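Local coordinates for protein transmembrane oligosaccharyl transferase, putative (Archaeoglobus fulgidus, PDB 3VGP) that is a putative transmembrane oligosaccharyl transferase of the AglB family, represented here by its C-terminal globular domain, at residues L136-R148 / E152-S164. The protein carries 1 engineered substitution. Sequence-based numbering, arbitrary orientation.
Sequences LHMENAENLTHFR and EFGDVKIFEVVGS
Phe159 packs against Leu136 of helix 132-138, with Leu136 CD2 over the centre of one ring face, 3.9 Å from the centroid and 12° off the normal. Ala141 CB comes obliquely to the same ring, 3.7 Å from Phe159 CE1. Two residues back along the strand, on the same side, Lys157 crosses His137 at about a right angle. Its extended chain carries CE over one face of the imidazole and NZ to the His137 backbone. Lys157 NZ donates two hydrogen bonds, to His137 O at 2.6 Å in its carbonyl plane and to Asn140 OD1 at 2.7 Å, tilted 25° from its carbonyl plane. With CG anti to its backbone N (chi1 -157°), the His137 ring reaches the 153-156 turn, its CE1 3.1 Å from Asp155 O at the ring edge; hydrogen bonds of ND1 with Thr91 and of NE2 with Asp93 fix its rotation. Arg148 and Glu160 form an antiparallel hydrogen-bonded pair, and Val162 N donates a hydrogen bond to His146 O at 2.8 Å. Phe147 and Val161 lie side by side on the sheet face meeting helix 74-84. This is a C-terminal beta hairpin, 147-153 with 156-161, packed against the preceding helix in an alpha/beta domain.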
loop_
_atom_site.group_PDB
_atom_site.type_symbol
_atom_site.label_atom_id
_atom_site.label_comp_id
_atom_site.label_asym_id
_atom_site.label_seq_id
_atom_site.Cartn_x
_atom_site.Cartn_y
_atom_site.Cartn_z
ATOM N N LEU A 136 -4.781 -2.255 9.182
ATOM C CA LEU A 136 -4.927 -0.958 8.533
ATOM C C LEU A 136 -6.361 -0.788 8.040
ATOM O O LEU A 136 -7.132 0.015 8.571
ATOM C CB LEU A 136 -3.971 -0.826 7.335
ATOM C CG LEU A 136 -2.481 -0.639 7.628
ATOM C CD1 LEU A 136 -1.663 -0.840 6.367
ATOM C CD2 LEU A 136 -2.260 0.761 8.178
ATOM N N HIS A 137 -6.724 -1.576 7.036
ATOM C CA HIS A 137 -8.037 -1.470 6.417
ATOM C C HIS A 137 -9.254 -1.887 7.238
ATOM O O HIS A 137 -10.283 -1.210 7.197
ATOM C CB HIS A 137 -8.041 -2.248 5.102
ATOM C CG HIS A 137 -9.084 -1.790 4.135
ATOM N ND1 HIS A 137 -8.939 -0.653 3.371
ATOM C CD2 HIS A 137 -10.294 -2.308 3.816
ATOM C CE1 HIS A 137 -10.014 -0.491 2.620
ATOM N NE2 HIS A 137 -10.851 -1.481 2.871
HETATM N N MSE A 138 -9.156 -2.996 7.961
HETATM C CA MSE A 138 -10.293 -3.474 8.746
HETATM C C MSE A 138 -10.485 -2.747 10.070
HETATM O O MSE A 138 -11.608 -2.649 10.560
HETATM C CB MSE A 138 -10.168 -4.975 9.036
HETATM C CG MSE A 138 -9.855 -5.853 7.839
HETATM SE SE MSE A 138 -10.825 -5.453 6.237
HETATM C CE MSE A 138 -9.308 -5.103 5.141
ATOM N N GLU A 139 -9.401 -2.230 10.646
ATOM C CA GLU A 139 -9.490 -1.539 11.933
ATOM C C GLU A 139 -9.085 -0.071 11.882
ATOM O O GLU A 139 -8.940 0.560 12.925
ATOM C CB GLU A 139 -8.612 -2.238 12.973
ATOM C CG GLU A 139 -8.847 -3.725 13.114
ATOM C CD GLU A 139 -8.100 -4.321 14.292
ATOM O OE1 GLU A 139 -6.960 -3.885 14.564
ATOM O OE2 GLU A 139 -8.651 -5.235 14.943
ATOM N N ASN A 140 -8.904 0.465 10.677
ATOM C CA ASN A 140 -8.502 1.859 10.498
ATOM C C ASN A 140 -7.268 2.252 11.313
ATOM O O ASN A 140 -7.155 3.383 11.782
ATOM C CB ASN A 140 -9.669 2.805 10.823
ATOM C CG ASN A 140 -10.754 2.778 9.763
ATOM O OD1 ASN A 140 -10.494 2.471 8.600
ATOM N ND2 ASN A 140 -11.976 3.119 10.155
ATOM N N ALA A 141 -6.343 1.308 11.468
ATOM C CA ALA A 141 -5.097 1.528 12.199
ATOM C C ALA A 141 -5.290 1.893 13.666
ATOM O O ALA A 141 -4.398 2.466 14.289
ATOM C CB ALA A 141 -4.264 2.617 11.496
ATOM N N GLU A 142 -6.445 1.554 14.225
ATOM C CA GLU A 142 -6.708 1.875 15.623
ATOM C C GLU A 142 -5.705 1.200 16.547
ATOM O O GLU A 142 -5.356 1.743 17.596
ATOM C CB GLU A 142 -8.124 1.458 15.995
ATOM N N ASN A 143 -5.238 0.019 16.153
ATOM C CA ASN A 143 -4.285 -0.734 16.955
ATOM C C ASN A 143 -2.867 -0.696 16.407
ATOM O O ASN A 143 -2.056 -1.568 16.709
ATOM C CB ASN A 143 -4.751 -2.185 17.085
ATOM C CG ASN A 143 -6.119 -2.293 17.704
ATOM O OD1 ASN A 143 -6.448 -1.551 18.625
ATOM N ND2 ASN A 143 -6.930 -3.218 17.204
ATOM N N LEU A 144 -2.577 0.313 15.594
ATOM C CA LEU A 144 -1.246 0.486 15.021
ATOM C C LEU A 144 -0.680 1.795 15.559
ATOM O O LEU A 144 -1.358 2.816 15.542
ATOM C CB LEU A 144 -1.323 0.538 13.497
ATOM C CG LEU A 144 -1.762 -0.750 12.799
ATOM C CD1 LEU A 144 -1.875 -0.508 11.304
ATOM C CD2 LEU A 144 -0.766 -1.853 13.086
ATOM N N THR A 145 0.561 1.766 16.033
ATOM C CA THR A 145 1.168 2.970 16.594
ATOM C C THR A 145 1.900 3.851 15.586
ATOM O O THR A 145 2.112 5.034 15.841
ATOM C CB THR A 145 2.166 2.621 17.721
ATOM O OG1 THR A 145 3.325 1.996 17.160
ATOM C CG2 THR A 145 1.524 1.668 18.722
ATOM N N HIS A 146 2.277 3.286 14.443
ATOM C CA HIS A 146 3.022 4.043 13.442
ATOM C C HIS A 146 2.230 4.465 12.211
ATOM O O HIS A 146 2.803 4.997 11.262
ATOM C CB HIS A 146 4.245 3.242 12.992
ATOM C CG HIS A 146 5.187 2.901 14.103
ATOM N ND1 HIS A 146 5.916 3.855 14.780
ATOM C CD2 HIS A 146 5.503 1.713 14.670
ATOM C CE1 HIS A 146 6.641 3.270 15.717
ATOM N NE2 HIS A 146 6.408 1.970 15.671
ATOM N N PHE A 147 0.921 4.243 12.226
ATOM C CA PHE A 147 0.086 4.595 11.084
ATOM C C PHE A 147 -1.201 5.268 11.521
ATOM O O PHE A 147 -1.848 4.830 12.469
ATOM C CB PHE A 147 -0.238 3.331 10.280
ATOM C CG PHE A 147 0.980 2.601 9.805
ATOM C CD1 PHE A 147 1.620 2.980 8.635
ATOM C CD2 PHE A 147 1.521 1.563 10.558
ATOM C CE1 PHE A 147 2.785 2.342 8.218
ATOM C CE2 PHE A 147 2.684 0.919 10.153
ATOM C CZ PHE A 147 3.320 1.308 8.980
ATOM N N ARG A 148 -1.565 6.337 10.820
ATOM C CA ARG A 148 -2.773 7.087 11.129
ATOM C C ARG A 148 -3.654 7.281 9.891
ATOM O O ARG A 148 -3.185 7.745 8.853
ATOM C CB ARG A 148 -2.379 8.460 11.699
ATOM C CG ARG A 148 -3.538 9.411 11.943
ATOM C CD ARG A 148 -3.036 10.758 12.463
ATOM N NE ARG A 148 -4.144 11.661 12.769
ATOM C CZ ARG A 148 -4.001 12.898 13.234
ATOM N NH1 ARG A 148 -2.790 13.396 13.452
ATOM N NH2 ARG A 148 -5.073 13.638 13.479
ATOM N N GLU A 152 -10.106 9.400 3.246
ATOM C CA GLU A 152 -10.843 8.304 2.633
ATOM C C GLU A 152 -11.624 8.795 1.425
ATOM O O GLU A 152 -12.219 9.873 1.452
ATOM C CB GLU A 152 -11.815 7.682 3.633
ATOM C CG GLU A 152 -11.167 6.821 4.695
ATOM C CD GLU A 152 -12.191 6.114 5.556
ATOM O OE1 GLU A 152 -12.918 6.801 6.301
ATOM O OE2 GLU A 152 -12.276 4.870 5.483
ATOM N N PHE A 153 -11.614 7.995 0.367
ATOM C CA PHE A 153 -12.327 8.311 -0.866
ATOM C C PHE A 153 -13.012 7.011 -1.248
ATOM O O PHE A 153 -12.412 6.151 -1.886
ATOM C CB PHE A 153 -11.334 8.737 -1.950
ATOM C CG PHE A 153 -10.638 10.037 -1.657
ATOM C CD1 PHE A 153 -11.249 11.252 -1.951
ATOM C CD2 PHE A 153 -9.380 10.047 -1.063
ATOM C CE1 PHE A 153 -10.617 12.463 -1.656
ATOM C CE2 PHE A 153 -8.738 11.251 -0.763
ATOM C CZ PHE A 153 -9.359 12.460 -1.061
ATOM N N GLY A 154 -14.272 6.865 -0.846
ATOM C CA GLY A 154 -14.974 5.626 -1.121
ATOM C C GLY A 154 -14.369 4.626 -0.152
ATOM O O GLY A 154 -14.359 4.868 1.055
ATOM N N ASP A 155 -13.845 3.514 -0.658
ATOM C CA ASP A 155 -13.222 2.534 0.223
ATOM C C ASP A 155 -11.703 2.617 0.133
ATOM O O ASP A 155 -10.992 1.777 0.682
ATOM C CB ASP A 155 -13.692 1.112 -0.097
ATOM C CG ASP A 155 -13.474 0.735 -1.544
ATOM O OD1 ASP A 155 -14.236 1.221 -2.403
ATOM O OD2 ASP A 155 -12.540 -0.046 -1.823
ATOM N N VAL A 156 -11.210 3.632 -0.570
ATOM C CA VAL A 156 -9.773 3.844 -0.690
ATOM C C VAL A 156 -9.374 4.611 0.571
ATOM O O VAL A 156 -9.874 5.711 0.814
ATOM C CB VAL A 156 -9.420 4.691 -1.936
ATOM C CG1 VAL A 156 -7.909 4.858 -2.044
ATOM C CG2 VAL A 156 -9.959 4.029 -3.188
ATOM N N LYS A 157 -8.488 4.027 1.371
ATOM C CA LYS A 157 -8.057 4.661 2.614
ATOM C C LYS A 157 -6.597 5.092 2.546
ATOM O O LYS A 157 -5.738 4.321 2.129
ATOM C CB LYS A 157 -8.251 3.703 3.794
ATOM C CG LYS A 157 -9.686 3.242 3.989
ATOM C CD LYS A 157 -9.835 2.366 5.222
ATOM C CE LYS A 157 -11.275 1.869 5.356
ATOM N NZ LYS A 157 -11.493 1.062 6.583
ATOM N N ILE A 158 -6.329 6.329 2.959
ATOM C CA ILE A 158 -4.971 6.863 2.954
ATOM C C ILE A 158 -4.466 6.966 4.387
ATOM O O ILE A 158 -5.076 7.627 5.226
ATOM C CB ILE A 158 -4.915 8.262 2.294
ATOM C CG1 ILE A 158 -5.369 8.162 0.834
ATOM C CG2 ILE A 158 -3.490 8.814 2.350
ATOM C CD1 ILE A 158 -5.417 9.491 0.117
ATOM N N PHE A 159 -3.353 6.294 4.658
ATOM C CA PHE A 159 -2.741 6.293 5.980
ATOM C C PHE A 159 -1.427 7.053 5.917
ATOM O O PHE A 159 -0.675 6.921 4.955
ATOM C CB PHE A 159 -2.459 4.858 6.429
ATOM C CG PHE A 159 -3.696 4.022 6.612
ATOM C CD1 PHE A 159 -4.328 3.954 7.847
ATOM C CD2 PHE A 159 -4.231 3.310 5.543
ATOM C CE1 PHE A 159 -5.472 3.188 8.020
ATOM C CE2 PHE A 159 -5.378 2.541 5.703
ATOM C CZ PHE A 159 -6.000 2.478 6.942
ATOM N N GLU A 160 -1.155 7.858 6.936
ATOM C CA GLU A 160 0.102 8.586 6.972
ATOM C C GLU A 160 1.027 7.863 7.937
ATOM O O GLU A 160 0.602 7.397 8.998
ATOM C CB GLU A 160 -0.122 10.031 7.433
ATOM C CG GLU A 160 1.148 10.874 7.458
ATOM C CD GLU A 160 0.859 12.359 7.606
ATOM O OE1 GLU A 160 0.005 12.717 8.444
ATOM O OE2 GLU A 160 1.489 13.168 6.891
ATOM N N VAL A 161 2.289 7.740 7.554
ATOM C CA VAL A 161 3.272 7.091 8.403
ATOM C C VAL A 161 3.665 8.088 9.490
ATOM O O VAL A 161 4.097 9.200 9.193
ATOM C CB VAL A 161 4.516 6.700 7.591
ATOM C CG1 VAL A 161 5.545 6.044 8.495
ATOM C CG2 VAL A 161 4.111 5.757 6.476
ATOM N N VAL A 162 3.505 7.688 10.746
ATOM C CA VAL A 162 3.832 8.554 11.872
ATOM C C VAL A 162 5.337 8.590 12.090
ATOM O O VAL A 162 5.948 7.573 12.415
ATOM C CB VAL A 162 3.149 8.057 13.164
ATOM C CG1 VAL A 162 3.468 8.990 14.318
ATOM C CG2 VAL A 162 1.650 7.971 12.952
ATOM N N GLY A 163 5.927 9.765 11.905
ATOM C CA GLY A 163 7.358 9.903 12.091
ATOM C C GLY A 163 8.137 9.869 10.793
ATOM O O GLY A 163 9.358 9.740 10.808
ATOM N N SER A 164 7.440 9.988 9.666
ATOM C CA SER A 164 8.104 9.973 8.369
ATOM C C SER A 164 8.697 11.337 8.029
ATOM O O SER A 164 9.291 11.461 6.939
ATOM C CB SER A 164 7.123 9.546 7.276
ATOM O OG SER A 164 5.990 10.392 7.242
ATOM O OXT SER A 164 8.570 12.263 8.858
#